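Local coordinates for foldase protein PrsA (Bacillus subtilis, PDB 4WO7) that assists the folding of secreted proteins outside the membrane after their translocation and has peptidyl-prolyl cis-trans isomerase activity, at residues A[96-99]-A[100-104]; A[240-244]-A[245-249]; A[196-199]-A[200-203]; A[30-33]-A[34-38]. All blocks are in the same frame, centred on the assembly; numbering follows the deposited sequence.

Overall arrangement
Along the chain the order is interaction 4, interaction 1, interaction 3, interaction 2. Interaction 4 is a kinked part of helix 21-49, interaction 1 is the end of helix 81-101, and interaction 2 leads from helix 231-244 into strand 248-249. Interaction 2 touches both of the others: Asn-101 packs on Val-241, and Leu-37 meets Val-249; its centre is about 17 Å from each of theirs. Interaction 3 stands apart, on strand 200-207 of the isomerase domain, its centre about 39 Å from that of interaction 1 and about 51 Å from that of interaction 2. Interactions 2 and 4 both touch the second subunit and interaction 3 touches no other chain, so the dimer contacts described here lie far from the isomerase-domain contact.

Interaction 1 of 4, residues A[96-99]-A[100-104]; sequences KAAK and DNIKV
The carboxamide of Asn-101 folds back on its own helix and gives an ND2 hydrogen to Ala-97 O at 2.7 Å, the acceptor lying slightly off the amide plane (15°). Tyr-50, Ala-237 and Val-241 pack about the same side chain. The second flat group, the carboxylate of Asp-100, lies back along the helix with OD1 3.2 Å from Lys-96 O; both are acceptors, so the approach is not a bond. Asp-100 instead bonds through its backbone, N to Lys-96 O at 3.2 Å.

These contacts trace the last turn of helix 81-101. Ala-97 O takes the side-chain bond together with a weak one from Asn-101 N, whereas Ala-98 O is held by Ile-102 N at 2.6 Å. The amide reaches Ala-97 because CG stands anti to the carbonyl carbon of Asn-101 (chi1 -73°), beside the backbone N. A leucine at Asn-101 would probably leave Ala-97 O with only the weak backbone bond from this position. On another side of the helix, Ile-102 lays CD1 against Ala-98 CB at 3.7 Å, although its backbone has already departed from helical angles. Leu-228 backs Ala-98 and Ala-237 meets Ile-102, which places this helix end among helices 216-228 and 231-244.

Chemically, the end of the helix is fastened twice over: a side-chain amide supplements a poor backbone bond on one carbonyl, and a methyl contact accompanies the firm bond on the next.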
ATOM      1  N   LYS A  96       1.604 -23.443  -9.332  1.00 72.54           N
ATOM      2  CA  LYS A  96       1.906 -24.855  -9.500  1.00 73.75           C
ATOM      3  C   LYS A  96       3.022 -25.253  -8.544  1.00 76.46           C
ATOM      4  O   LYS A  96       3.000 -26.342  -7.969  1.00 78.46           O
ATOM      5  CB  LYS A  96       2.275 -25.173 -10.952  1.00 74.28           C
ATOM      6  CG  LYS A  96       1.063 -25.296 -11.868  1.00 80.01           C
ATOM      7  CD  LYS A  96       1.435 -25.854 -13.231  1.00 92.83           C
ATOM      8  CE  LYS A  96       0.212 -26.378 -13.961  1.00106.19           C
ATOM      9  NZ  LYS A  96       0.577 -26.961 -15.278  1.00106.85           N
ATOM     10  N   ALA A  97       3.998 -24.363  -8.385  1.00 76.20           N
ATOM     11  CA  ALA A  97       5.094 -24.582  -7.453  1.00 80.60           C
ATOM     12  C   ALA A  97       4.561 -24.705  -6.034  1.00 76.70           C
ATOM     13  O   ALA A  97       4.992 -25.577  -5.283  1.00 86.88           O
ATOM     14  CB  ALA A  97       6.105 -23.443  -7.533  1.00 77.57           C
ATOM     15  N   ALA A  98       3.623 -23.834  -5.672  1.00 69.29           N
ATOM     16  CA  ALA A  98       3.034 -23.845  -4.335  1.00 73.01           C
ATOM     17  C   ALA A  98       2.211 -25.103  -4.046  1.00 77.50           C
ATOM     18  O   ALA A  98       2.251 -25.644  -2.944  1.00 79.70           O
ATOM     19  CB  ALA A  98       2.161 -22.619  -4.154  1.00 74.09           C
ATOM     20  N   LYS A  99       1.459 -25.560  -5.037  1.00 81.19           N
ATOM     21  CA  LYS A  99       0.654 -26.765  -4.870  1.00 80.62           C
ATOM     22  C   LYS A  99       1.536 -27.980  -4.591  1.00 92.20           C
ATOM     23  O   LYS A  99       1.200 -28.816  -3.754  1.00 92.05           O
ATOM     24  CB  LYS A  99      -0.229 -26.995  -6.095  1.00 81.45           C
ATOM     25  CG  LYS A  99      -1.513 -26.176  -6.070  1.00 88.35           C
ATOM     26  CD  LYS A  99      -2.202 -26.152  -7.423  1.00 96.67           C
ATOM     27  CE  LYS A  99      -3.438 -25.266  -7.388  1.00106.29           C
ATOM     28  NZ  LYS A  99      -4.112 -25.204  -8.709  1.00114.61           N
ATOM     29  N   ASP A 100       2.661 -28.088  -5.292  1.00 86.90           N
ATOM     30  CA  ASP A 100       3.553 -29.231  -5.096  1.00 98.51           C
ATOM     31  C   ASP A 100       4.322 -29.153  -3.774  1.00100.53           C
ATOM     32  O   ASP A 100       4.711 -30.185  -3.222  1.00104.83           O
ATOM     33  CB  ASP A 100       4.537 -29.363  -6.261  1.00105.73           C
ATOM     34  CG  ASP A 100       3.904 -30.001  -7.484  1.00123.84           C
ATOM     35  OD1 ASP A 100       2.829 -29.529  -7.916  1.00131.13           O
ATOM     36  OD2 ASP A 100       4.479 -30.983  -8.007  1.00132.11           O
ATOM     37  N   ASN A 101       4.540 -27.940  -3.271  1.00102.32           N
ATOM     38  CA  ASN A 101       5.423 -27.735  -2.123  1.00107.62           C
ATOM     39  C   ASN A 101       4.680 -27.400  -0.827  1.00107.72           C
ATOM     40  O   ASN A 101       5.213 -27.605   0.264  1.00117.22           O
ATOM     41  CB  ASN A 101       6.421 -26.623  -2.442  1.00109.33           C
ATOM     42  CG  ASN A 101       7.481 -27.061  -3.431  1.00114.30           C
ATOM     43  OD1 ASN A 101       8.586 -27.444  -3.048  1.00118.53           O
ATOM     44  ND2 ASN A 101       7.132 -27.046  -4.710  1.00120.88           N
ATOM     45  N   ILE A 102       3.464 -26.866  -0.937  1.00100.69           N
ATOM     46  CA  ILE A 102       2.637 -26.619   0.249  1.00104.20           C
ATOM     47  C   ILE A 102       1.961 -27.898   0.710  1.00125.11           C
ATOM     48  O   ILE A 102       1.393 -28.634  -0.099  1.00120.22           O
ATOM     49  CB  ILE A 102       1.542 -25.561   0.008  1.00 99.96           C
ATOM     50  CG1 ILE A 102       2.169 -24.191  -0.233  1.00100.59           C
ATOM     51  CG2 ILE A 102       0.559 -25.503   1.206  1.00 86.76           C
ATOM     52  CD1 ILE A 102       1.178 -23.136  -0.668  1.00100.02           C
ATOM     53  N   LYS A 103       2.041 -28.166   2.009  1.00148.06           N
ATOM     54  CA  LYS A 103       1.347 -29.297   2.613  1.00154.86           C
ATOM     55  C   LYS A 103       0.482 -28.829   3.786  1.00137.37           C
ATOM     56  O   LYS A 103       0.993 -28.199   4.714  1.00135.39           O
ATOM     57  CB  LYS A 103       2.361 -30.350   3.046  1.00169.68           C
ATOM     58  CG  LYS A 103       3.167 -30.858   1.867  1.00210.53           C
ATOM     59  CD  LYS A 103       4.204 -31.872   2.281  1.00190.46           C
ATOM     60  CE  LYS A 103       5.005 -32.352   1.082  1.00190.37           C
ATOM     61  NZ  LYS A 103       5.994 -33.396   1.451  1.00196.15           N
ATOM     62  N   VAL A 104      -0.818 -29.125   3.751  1.00125.84           N
ATOM     63  CA  VAL A 104      -1.681 -28.812   4.891  1.00115.60           C
ATOM     64  C   VAL A 104      -1.765 -30.042   5.788  1.00111.28           C
ATOM     65  O   VAL A 104      -2.013 -31.157   5.324  1.00113.02           O
ATOM     66  CB  VAL A 104      -3.128 -28.365   4.498  1.00105.35           C
ATOM     67  CG1 VAL A 104      -3.102 -27.470   3.278  1.00100.14           C
ATOM     68  CG2 VAL A 104      -4.056 -29.537   4.206  1.00110.86           C
TER

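Interaction 2 of 4, residues A[240-244]-A[245-249]; sequences KVMKK and ADIEV
Ala-245 N is shared between two carbonyls of the preceding helical turn, Val-241 O and Met-242 O, each 3.3 Å from the nitrogen. Both bonds are weak, the one to Val-241 O bent to 120°, as happens where a helix tightens or unwinds and one N-H falls between an i-4 and an i-3 acceptor. From there the chain straightens, and the backbone bond that follows, Ile-247 N to Ala-245 O, is weak as well.

Apolar contact takes over from polar grip. Met-242, modelled as selenomethionine, bends at chi2 and chi3 (-52° and -44°), which curls its terminal CE round to Ile-247, where it meets both CD1 and CG1, the latter at 3.5 Å. Ile-247 holds CG1 beside its backbone N, and the two side chains cross obliquely. Val-41, Gln-42 and Val-45 of helix 21-49 cover Met-242, and Phe-258 packs on Ile-247.

Beyond Ile-247, which packs on Thr-14 of the second subunit, Glu-248 and Val-249 pair with a strand of that chain. Here the C-terminal end of helix 231-244 passes through a short link into strand 248-249, which extends a sheet across the dimer interface by antiparallel pairing.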
ATOM      1  N   LYS A 240      11.723 -22.646  -1.838  1.00 92.60           N
ATOM      2  CA  LYS A 240      12.244 -23.997  -1.656  1.00 90.77           C
ATOM      3  C   LYS A 240      12.741 -24.575  -2.970  1.00 86.64           C
ATOM      4  O   LYS A 240      13.738 -25.297  -3.012  1.00 88.34           O
ATOM      5  CB  LYS A 240      11.184 -24.923  -1.086  1.00 91.47           C
ATOM      6  CG  LYS A 240      10.852 -24.692   0.353  1.00 93.46           C
ATOM      7  CD  LYS A 240       9.913 -25.779   0.797  1.00 96.06           C
ATOM      8  CE  LYS A 240       9.541 -25.671   2.247  1.00101.76           C
ATOM      9  NZ  LYS A 240       8.629 -26.793   2.569  1.00105.82           N
ATOM     10  N   VAL A 241      12.026 -24.259  -4.042  1.00 81.19           N
ATOM     11  CA  VAL A 241      12.383 -24.757  -5.357  1.00 83.34           C
ATOM     12  C   VAL A 241      13.658 -24.062  -5.797  1.00 86.44           C
ATOM     13  O   VAL A 241      14.529 -24.678  -6.410  1.00 89.23           O
ATOM     14  CB  VAL A 241      11.269 -24.506  -6.396  1.00 80.20           C
ATOM     15  CG1 VAL A 241      11.659 -25.087  -7.742  1.00 77.36           C
ATOM     16  CG2 VAL A 241       9.955 -25.112  -5.938  1.00 76.35           C
HETATM   17  N   MSE A 242      13.768 -22.779  -5.461  1.00 86.67           N
HETATM   18  CA  MSE A 242      14.891 -21.965  -5.900  1.00 85.78           C
HETATM   19  C   MSE A 242      16.206 -22.381  -5.236  1.00 90.44           C
HETATM   20  O   MSE A 242      17.262 -22.310  -5.864  1.00 87.68           O
HETATM   21  CB  MSE A 242      14.608 -20.485  -5.625  1.00 86.13           C
HETATM   22  CG  MSE A 242      13.460 -19.892  -6.446  1.00 85.02           C
HETATM   23 SE   MSE A 242      13.630 -20.192  -8.371  1.00 89.00          SE
HETATM   24  CE  MSE A 242      15.514 -19.747  -8.538  1.00188.34           C
ATOM     25  N   LYS A 243      16.153 -22.814  -3.979  1.00 95.16           N
ATOM     26  CA  LYS A 243      17.360 -23.315  -3.317  1.00 97.98           C
ATOM     27  C   LYS A 243      17.851 -24.608  -3.957  1.00100.05           C
ATOM     28  O   LYS A 243      19.057 -24.804  -4.115  1.00103.43           O
ATOM     29  CB  LYS A 243      17.146 -23.541  -1.818  1.00 98.50           C
ATOM     30  CG  LYS A 243      17.215 -22.285  -0.967  1.00100.18           C
ATOM     31  CD  LYS A 243      17.085 -22.637   0.502  1.00117.72           C
ATOM     32  CE  LYS A 243      17.326 -21.435   1.391  1.00126.11           C
ATOM     33  NZ  LYS A 243      17.231 -21.818   2.825  1.00131.76           N
ATOM     34  N   LYS A 244      16.923 -25.490  -4.320  1.00101.08           N
ATOM     35  CA  LYS A 244      17.291 -26.777  -4.901  1.00102.39           C
ATOM     36  C   LYS A 244      17.899 -26.587  -6.287  1.00102.55           C
ATOM     37  O   LYS A 244      18.471 -27.519  -6.853  1.00108.65           O
ATOM     38  CB  LYS A 244      16.077 -27.702  -5.003  1.00107.43           C
ATOM     39  CG  LYS A 244      15.580 -28.253  -3.676  1.00116.54           C
ATOM     40  CD  LYS A 244      14.613 -29.420  -3.890  1.00107.96           C
ATOM     41  CE  LYS A 244      13.172 -29.107  -3.482  1.00113.41           C
ATOM     42  NZ  LYS A 244      12.280 -28.697  -4.602  1.00113.87           N
ATOM     43  N   ALA A 245      17.776 -25.376  -6.823  1.00100.99           N
ATOM     44  CA  ALA A 245      18.369 -25.026  -8.108  1.00 98.44           C
ATOM     45  C   ALA A 245      19.675 -24.319  -7.807  1.00108.01           C
ATOM     46  O   ALA A 245      19.819 -23.732  -6.733  1.00121.10           O
ATOM     47  CB  ALA A 245      17.438 -24.123  -8.913  1.00 94.81           C
ATOM     48  N   ASP A 246      20.624 -24.355  -8.736  1.00108.13           N
ATOM     49  CA  ASP A 246      21.897 -23.686  -8.493  1.00106.86           C
ATOM     50  C   ASP A 246      21.868 -22.314  -9.149  1.00 99.72           C
ATOM     51  O   ASP A 246      22.207 -22.150 -10.324  1.00100.82           O
ATOM     52  CB  ASP A 246      23.093 -24.510  -9.001  1.00115.55           C
ATOM     53  CG  ASP A 246      22.868 -25.105 -10.376  1.00121.42           C
ATOM     54  OD1 ASP A 246      21.695 -25.221 -10.787  1.00131.69           O
ATOM     55  OD2 ASP A 246      23.866 -25.460 -11.043  1.00118.26           O
ATOM     56  N   ILE A 247      21.464 -21.330  -8.348  1.00 91.15           N
ATOM     57  CA  ILE A 247      21.450 -19.937  -8.761  1.00 82.70           C
ATOM     58  C   ILE A 247      22.730 -19.273  -8.313  1.00 74.39           C
ATOM     59  O   ILE A 247      23.105 -19.349  -7.142  1.00 81.40           O
ATOM     60  CB  ILE A 247      20.280 -19.138  -8.169  1.00 77.96           C
ATOM     61  CG1 ILE A 247      18.982 -19.950  -8.189  1.00 80.54           C
ATOM     62  CG2 ILE A 247      20.116 -17.832  -8.930  1.00 67.18           C
ATOM     63  CD1 ILE A 247      18.577 -20.443  -9.560  1.00 84.64           C
ATOM     64  N   GLU A 248      23.396 -18.631  -9.259  1.00 84.55           N
ATOM     65  CA  GLU A 248      24.626 -17.907  -8.992  1.00 76.85           C
ATOM     66  C   GLU A 248      24.534 -16.495  -9.559  1.00 75.49           C
ATOM     67  O   GLU A 248      24.564 -16.303 -10.776  1.00 78.17           O
ATOM     68  CB  GLU A 248      25.813 -18.654  -9.588  1.00 81.88           C
ATOM     69  CG  GLU A 248      27.152 -18.035  -9.262  1.00 90.36           C
ATOM     70  CD  GLU A 248      28.311 -18.849  -9.801  1.00100.80           C
ATOM     71  OE1 GLU A 248      28.059 -19.903 -10.425  1.00105.20           O
ATOM     72  OE2 GLU A 248      29.472 -18.438  -9.593  1.00102.38           O
ATOM     73  N   VAL A 249      24.407 -15.511  -8.677  1.00 72.65           N
ATOM     74  CA  VAL A 249      24.324 -14.124  -9.108  1.00 80.58           C
ATOM     75  C   VAL A 249      25.730 -13.586  -9.329  1.00 80.35           C
ATOM     76  O   VAL A 249      26.546 -13.579  -8.409  1.00 83.96           O
ATOM     77  CB  VAL A 249      23.599 -13.242  -8.079  1.00 82.98           C
ATOM     78  CG1 VAL A 249      23.590 -11.787  -8.546  1.00 82.59           C
ATOM     79  CG2 VAL A 249      22.177 -13.720  -7.887  1.00 78.62           C
TER

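Interaction 3 of 4, residues A[196-199]-A[200-203]; sequences TQYG and YHII
Thr-196 and His-201 meet through OG1 and the ring nitrogen NE2, 2.8 Å apart, in a hydrogen bond donated by the histidine but strongly bent (120°) and therefore weak. The two side chains cross at about a right angle. Thr-196 puts OG1 between its backbone N and carbonyl carbon (chi1 69°), where the oxygen can also take a weak bond from Tyr-198 N and give a weak one to Gly-199 O. Thr-196 CG2 stands above the plane of the imidazole, towards its CD2-NE2 side, 3.9 Å from His-201 CD2. For the histidine, a chi1 of -62° sets the ring beside its own backbone N and swings it back over the turn, with Gly-199 O in the ring plane at the CD2 edge. Tyr-198 offers CD2 edge to edge, 4.0 Å from His-201 NE2.

The turn itself is closed by Thr-196 N to Gly-199 O at 2.7 Å. Gly-199 adopts backbone angles that would jam a CB against the preceding carbonyl oxygen. An alanine in place of His-201 would probably leave Thr-196 OG1 without its ring donor and take a neighbouring ring away from His-124 and Phe-178, which meet this imidazole.

A histidine on strand 200-207 facing another on the adjacent strand 119-127, with a threonine at hand, is consistent with the dual-histidine motif of the parvulin-type isomerase active site.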
ATOM      1  N   THR A 196     -31.882  -4.023   2.162  1.00123.47           N
ATOM      2  CA  THR A 196     -30.792  -3.539   3.010  1.00137.88           C
ATOM      3  C   THR A 196     -30.225  -2.225   2.487  1.00147.78           C
ATOM      4  O   THR A 196     -30.791  -1.606   1.583  1.00147.47           O
ATOM      5  CB  THR A 196     -29.627  -4.544   3.117  1.00140.21           C
ATOM      6  OG1 THR A 196     -28.949  -4.636   1.856  1.00141.13           O
ATOM      7  CG2 THR A 196     -30.116  -5.914   3.546  1.00143.67           C
ATOM      8  N   GLN A 197     -29.104  -1.805   3.068  1.00174.71           N
ATOM      9  CA  GLN A 197     -28.475  -0.551   2.685  1.00166.89           C
ATOM     10  C   GLN A 197     -28.037  -0.608   1.228  1.00168.87           C
ATOM     11  O   GLN A 197     -28.165   0.366   0.484  1.00166.49           O
ATOM     12  CB  GLN A 197     -27.239  -0.249   3.533  1.00169.64           C
ATOM     13  CG  GLN A 197     -27.461  -0.159   5.037  1.00177.19           C
ATOM     14  CD  GLN A 197     -26.913  -1.371   5.793  1.00178.62           C
ATOM     15  OE1 GLN A 197     -26.291  -2.262   5.211  1.00176.29           O
ATOM     16  NE2 GLN A 197     -27.126  -1.393   7.102  1.00182.76           N
ATOM     17  N   TYR A 198     -27.519  -1.767   0.829  1.00152.12           N
ATOM     18  CA  TYR A 198     -26.920  -1.929  -0.489  1.00145.18           C
ATOM     19  C   TYR A 198     -27.993  -2.129  -1.556  1.00135.74           C
ATOM     20  O   TYR A 198     -27.757  -1.865  -2.734  1.00132.70           O
ATOM     21  CB  TYR A 198     -25.961  -3.128  -0.506  1.00143.56           C
ATOM     22  CG  TYR A 198     -25.083  -3.271   0.723  1.00144.50           C
ATOM     23  CD1 TYR A 198     -23.912  -2.536   0.867  1.00141.74           C
ATOM     24  CD2 TYR A 198     -25.418  -4.168   1.730  1.00144.84           C
ATOM     25  CE1 TYR A 198     -23.111  -2.681   1.990  1.00141.18           C
ATOM     26  CE2 TYR A 198     -24.623  -4.320   2.853  1.00144.20           C
ATOM     27  CZ  TYR A 198     -23.472  -3.575   2.977  1.00142.77           C
ATOM     28  OH  TYR A 198     -22.681  -3.726   4.094  1.00143.90           O
ATOM     29  N   GLY A 199     -29.170  -2.592  -1.136  1.00130.12           N
ATOM     30  CA  GLY A 199     -30.278  -2.807  -2.051  1.00127.30           C
ATOM     31  C   GLY A 199     -31.139  -3.983  -1.628  1.00130.07           C
ATOM     32  O   GLY A 199     -31.400  -4.176  -0.440  1.00135.70           O
ATOM     33  N   TYR A 200     -31.579  -4.765  -2.612  1.00125.37           N
ATOM     34  CA  TYR A 200     -32.335  -5.994  -2.367  1.00116.87           C
ATOM     35  C   TYR A 200     -31.549  -7.260  -2.666  1.00105.30           C
ATOM     36  O   TYR A 200     -30.850  -7.366  -3.674  1.00 96.31           O
ATOM     37  CB  TYR A 200     -33.630  -6.015  -3.179  1.00115.67           C
ATOM     38  CG  TYR A 200     -34.715  -5.148  -2.594  1.00117.24           C
ATOM     39  CD1 TYR A 200     -34.765  -3.785  -2.838  1.00119.60           C
ATOM     40  CD2 TYR A 200     -35.690  -5.706  -1.782  1.00115.25           C
ATOM     41  CE1 TYR A 200     -35.766  -3.004  -2.294  1.00120.81           C
ATOM     42  CE2 TYR A 200     -36.688  -4.938  -1.235  1.00117.91           C
ATOM     43  CZ  TYR A 200     -36.723  -3.587  -1.488  1.00123.14           C
ATOM     44  OH  TYR A 200     -37.725  -2.826  -0.931  1.00131.41           O
ATOM     45  N   HIS A 201     -31.684  -8.215  -1.753  1.00107.54           N
ATOM     46  CA  HIS A 201     -30.923  -9.453  -1.786  1.00103.65           C
ATOM     47  C   HIS A 201     -31.808 -10.663  -2.002  1.00101.25           C
ATOM     48  O   HIS A 201     -32.907 -10.748  -1.454  1.00 99.22           O
ATOM     49  CB  HIS A 201     -30.156  -9.656  -0.480  1.00105.13           C
ATOM     50  CG  HIS A 201     -29.148  -8.591  -0.190  1.00104.86           C
ATOM     51  ND1 HIS A 201     -27.811  -8.869  -0.030  1.00103.14           N
ATOM     52  CD2 HIS A 201     -29.280  -7.253  -0.032  1.00107.66           C
ATOM     53  CE1 HIS A 201     -27.157  -7.746   0.219  1.00104.51           C
ATOM     54  NE2 HIS A 201     -28.026  -6.753   0.222  1.00108.32           N
ATOM     55  N   ILE A 202     -31.321 -11.591  -2.815  1.00 95.81           N
ATOM     56  CA  ILE A 202     -31.848 -12.944  -2.830  1.00 93.43           C
ATOM     57  C   ILE A 202     -30.753 -13.837  -2.277  1.00 89.58           C
ATOM     58  O   ILE A 202     -29.703 -13.993  -2.893  1.00 88.62           O
ATOM     59  CB  ILE A 202     -32.267 -13.409  -4.233  1.00100.26           C
ATOM     60  CG1 ILE A 202     -33.514 -12.648  -4.686  1.00111.06           C
ATOM     61  CG2 ILE A 202     -32.594 -14.901  -4.225  1.00 97.19           C
ATOM     62  CD1 ILE A 202     -33.776 -12.736  -6.170  1.00116.18           C
ATOM     63  N   ILE A 203     -31.013 -14.432  -1.118  1.00 85.12           N
ATOM     64  CA  ILE A 203     -30.009 -15.225  -0.422  1.00 86.15           C
ATOM     65  C   ILE A 203     -30.296 -16.706  -0.554  1.00 86.90           C
ATOM     66  O   ILE A 203     -31.442 -17.134  -0.446  1.00 86.78           O
ATOM     67  CB  ILE A 203     -29.930 -14.908   1.083  1.00 92.01           C
ATOM     68  CG1 ILE A 203     -29.995 -13.400   1.331  1.00 92.80           C
ATOM     69  CG2 ILE A 203     -28.638 -15.488   1.657  1.00 94.93           C
ATOM     70  CD1 ILE A 203     -30.043 -13.029   2.797  1.00 93.46           C
TER

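Interaction 4 of 4, residues A[30-33]-A[34-38]; sequences KTAG and ASVLT
Ala-32 O receives two donors from the next turn of helix 21-49. Val-36 N approaches almost in line with the carbonyl at 3.0 Å, while Ser-35 OG, also at 3.0 Å, arrives from above the carbonyl plane. Ser-35 can reach back because its OG sits between the backbone N and the carbonyl carbon (chi1 50°). Next to this pair, Leu-37 N bonds to Gly-33 O at 2.9 Å, and Val-36 CG2 makes a loose apolar contact with Ala-32 CB at 4.3 Å.

Just before these bonds the helix is kinked, and water replaces the missing links: one molecule accepts from Ala-34 N at 3.0 Å and donates weakly to Lys-30 O, while a second accepts from Ser-35 N and donates to Thr-31 O at 3.1 Å. This is a hydrated helix kink, in which solvent bridges the opened turn and helical bonding resumes at once on its far side.

Further along, Thr-38 grips Ala-34 O twice, N and OG1 coming from opposite faces of the carbonyl plane, with OG1 at 2.6 Å. Ahead of the kink, Thr-31 OG1 bonds to Asn-27 O. Outermost, Ala-32 packs on Ala-32 of the second subunit and Val-36 on Asn-27 of that subunit, while Phe-258 of the same chain touches Leu-37.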
ATOM      1  N   LYS A  30      18.964  -0.142  -8.464  1.00 70.31           N
ATOM      2  CA  LYS A  30      19.027   0.121  -7.030  1.00 74.89           C
ATOM      3  C   LYS A  30      17.611  -0.014  -6.485  1.00 73.21           C
ATOM      4  O   LYS A  30      17.391  -0.414  -5.342  1.00 78.35           O
ATOM      5  CB  LYS A  30      19.559   1.523  -6.740  1.00 84.12           C
ATOM      6  CG  LYS A  30      21.002   1.772  -7.135  1.00 91.36           C
ATOM      7  CD  LYS A  30      21.268   3.259  -7.207  1.00104.93           C
ATOM      8  CE  LYS A  30      22.657   3.574  -7.713  1.00116.87           C
ATOM      9  NZ  LYS A  30      22.742   5.012  -8.097  1.00118.75           N
ATOM     10  N   THR A  31      16.657   0.327  -7.347  1.00 72.28           N
ATOM     11  CA  THR A  31      15.242   0.371  -7.005  1.00 73.22           C
ATOM     12  C   THR A  31      14.508  -0.941  -7.203  1.00 69.64           C
ATOM     13  O   THR A  31      13.873  -1.439  -6.275  1.00 69.28           O
ATOM     14  CB  THR A  31      14.518   1.439  -7.870  1.00106.13           C
ATOM     15  OG1 THR A  31      15.067   2.734  -7.594  1.00107.40           O
ATOM     16  CG2 THR A  31      13.027   1.478  -7.580  1.00108.68           C
ATOM     17  N   ALA A  32      14.606  -1.499  -8.403  1.00 63.69           N
ATOM     18  CA  ALA A  32      13.754  -2.612  -8.804  1.00 65.42           C
ATOM     19  C   ALA A  32      14.557  -3.838  -9.216  1.00 64.34           C
ATOM     20  O   ALA A  32      13.982  -4.866  -9.567  1.00 68.81           O
ATOM     21  CB  ALA A  32      12.845  -2.173  -9.932  1.00 64.22           C
ATOM     22  N   GLY A  33      15.882  -3.725  -9.166  1.00 61.17           N
ATOM     23  CA  GLY A  33      16.761  -4.792  -9.610  1.00 58.53           C
ATOM     24  C   GLY A  33      16.513  -6.116  -8.913  1.00 62.60           C
ATOM     25  O   GLY A  33      16.422  -7.155  -9.566  1.00 71.73           O
ATOM     26  N   ALA A  34      16.380  -6.085  -7.592  1.00 71.43           N
ATOM     27  CA  ALA A  34      16.204  -7.314  -6.825  1.00 67.34           C
ATOM     28  C   ALA A  34      14.885  -8.012  -7.164  1.00 65.26           C
ATOM     29  O   ALA A  34      14.855  -9.230  -7.389  1.00 58.33           O
ATOM     30  CB  ALA A  34      16.274  -7.021  -5.326  1.00 67.65           C
ATOM     31  N   SER A  35      13.797  -7.249  -7.210  1.00 54.75           N
ATOM     32  CA  SER A  35      12.487  -7.847  -7.428  1.00 61.21           C
ATOM     33  C   SER A  35      12.376  -8.396  -8.845  1.00 58.73           C
ATOM     34  O   SER A  35      11.824  -9.475  -9.051  1.00 59.02           O
ATOM     35  CB  SER A  35      11.370  -6.839  -7.160  1.00 61.89           C
ATOM     36  OG  SER A  35      11.607  -5.617  -7.834  1.00 75.39           O
ATOM     37  N   VAL A  36      12.906  -7.670  -9.825  1.00 42.15           N
ATOM     38  CA  VAL A  36      12.765  -8.122 -11.202  1.00 49.81           C
ATOM     39  C   VAL A  36      13.710  -9.294 -11.467  1.00 51.42           C
ATOM     40  O   VAL A  36      13.340 -10.231 -12.167  1.00 54.46           O
ATOM     41  CB  VAL A  36      13.046  -7.002 -12.231  1.00 53.60           C
ATOM     42  CG1 VAL A  36      12.897  -7.548 -13.653  1.00 60.07           C
ATOM     43  CG2 VAL A  36      12.072  -5.849 -12.055  1.00 52.14           C
ATOM     44  N   LEU A  37      14.911  -9.266 -10.891  1.00 54.99           N
ATOM     45  CA  LEU A  37      15.811 -10.412 -10.995  1.00 64.21           C
ATOM     46  C   LEU A  37      15.156 -11.645 -10.396  1.00 58.15           C
ATOM     47  O   LEU A  37      15.331 -12.757 -10.892  1.00 64.82           O
ATOM     48  CB  LEU A  37      17.151 -10.146 -10.295  1.00 61.16           C
ATOM     49  CG  LEU A  37      18.119 -11.339 -10.314  1.00 60.64           C
ATOM     50  CD1 LEU A  37      18.466 -11.750 -11.739  1.00 55.67           C
ATOM     51  CD2 LEU A  37      19.390 -11.023  -9.535  1.00 59.64           C
ATOM     52  N   THR A  38      14.407 -11.436  -9.321  1.00 61.42           N
ATOM     53  CA  THR A  38      13.724 -12.528  -8.635  1.00 63.15           C
ATOM     54  C   THR A  38      12.679 -13.165  -9.548  1.00 66.83           C
ATOM     55  O   THR A  38      12.594 -14.392  -9.665  1.00 66.47           O
ATOM     56  CB  THR A  38      13.055 -12.035  -7.328  1.00 60.20           C
ATOM     57  OG1 THR A  38      14.061 -11.551  -6.422  1.00 58.70           O
ATOM     58  CG2 THR A  38      12.265 -13.152  -6.645  1.00 52.52           C
TER
HETATM   59  O   HOH W   1      16.865  -3.656  -5.841  1.00 73.71           O
HETATM   60  O   HOH W   2      13.908  -4.522  -5.990  1.00 66.90           O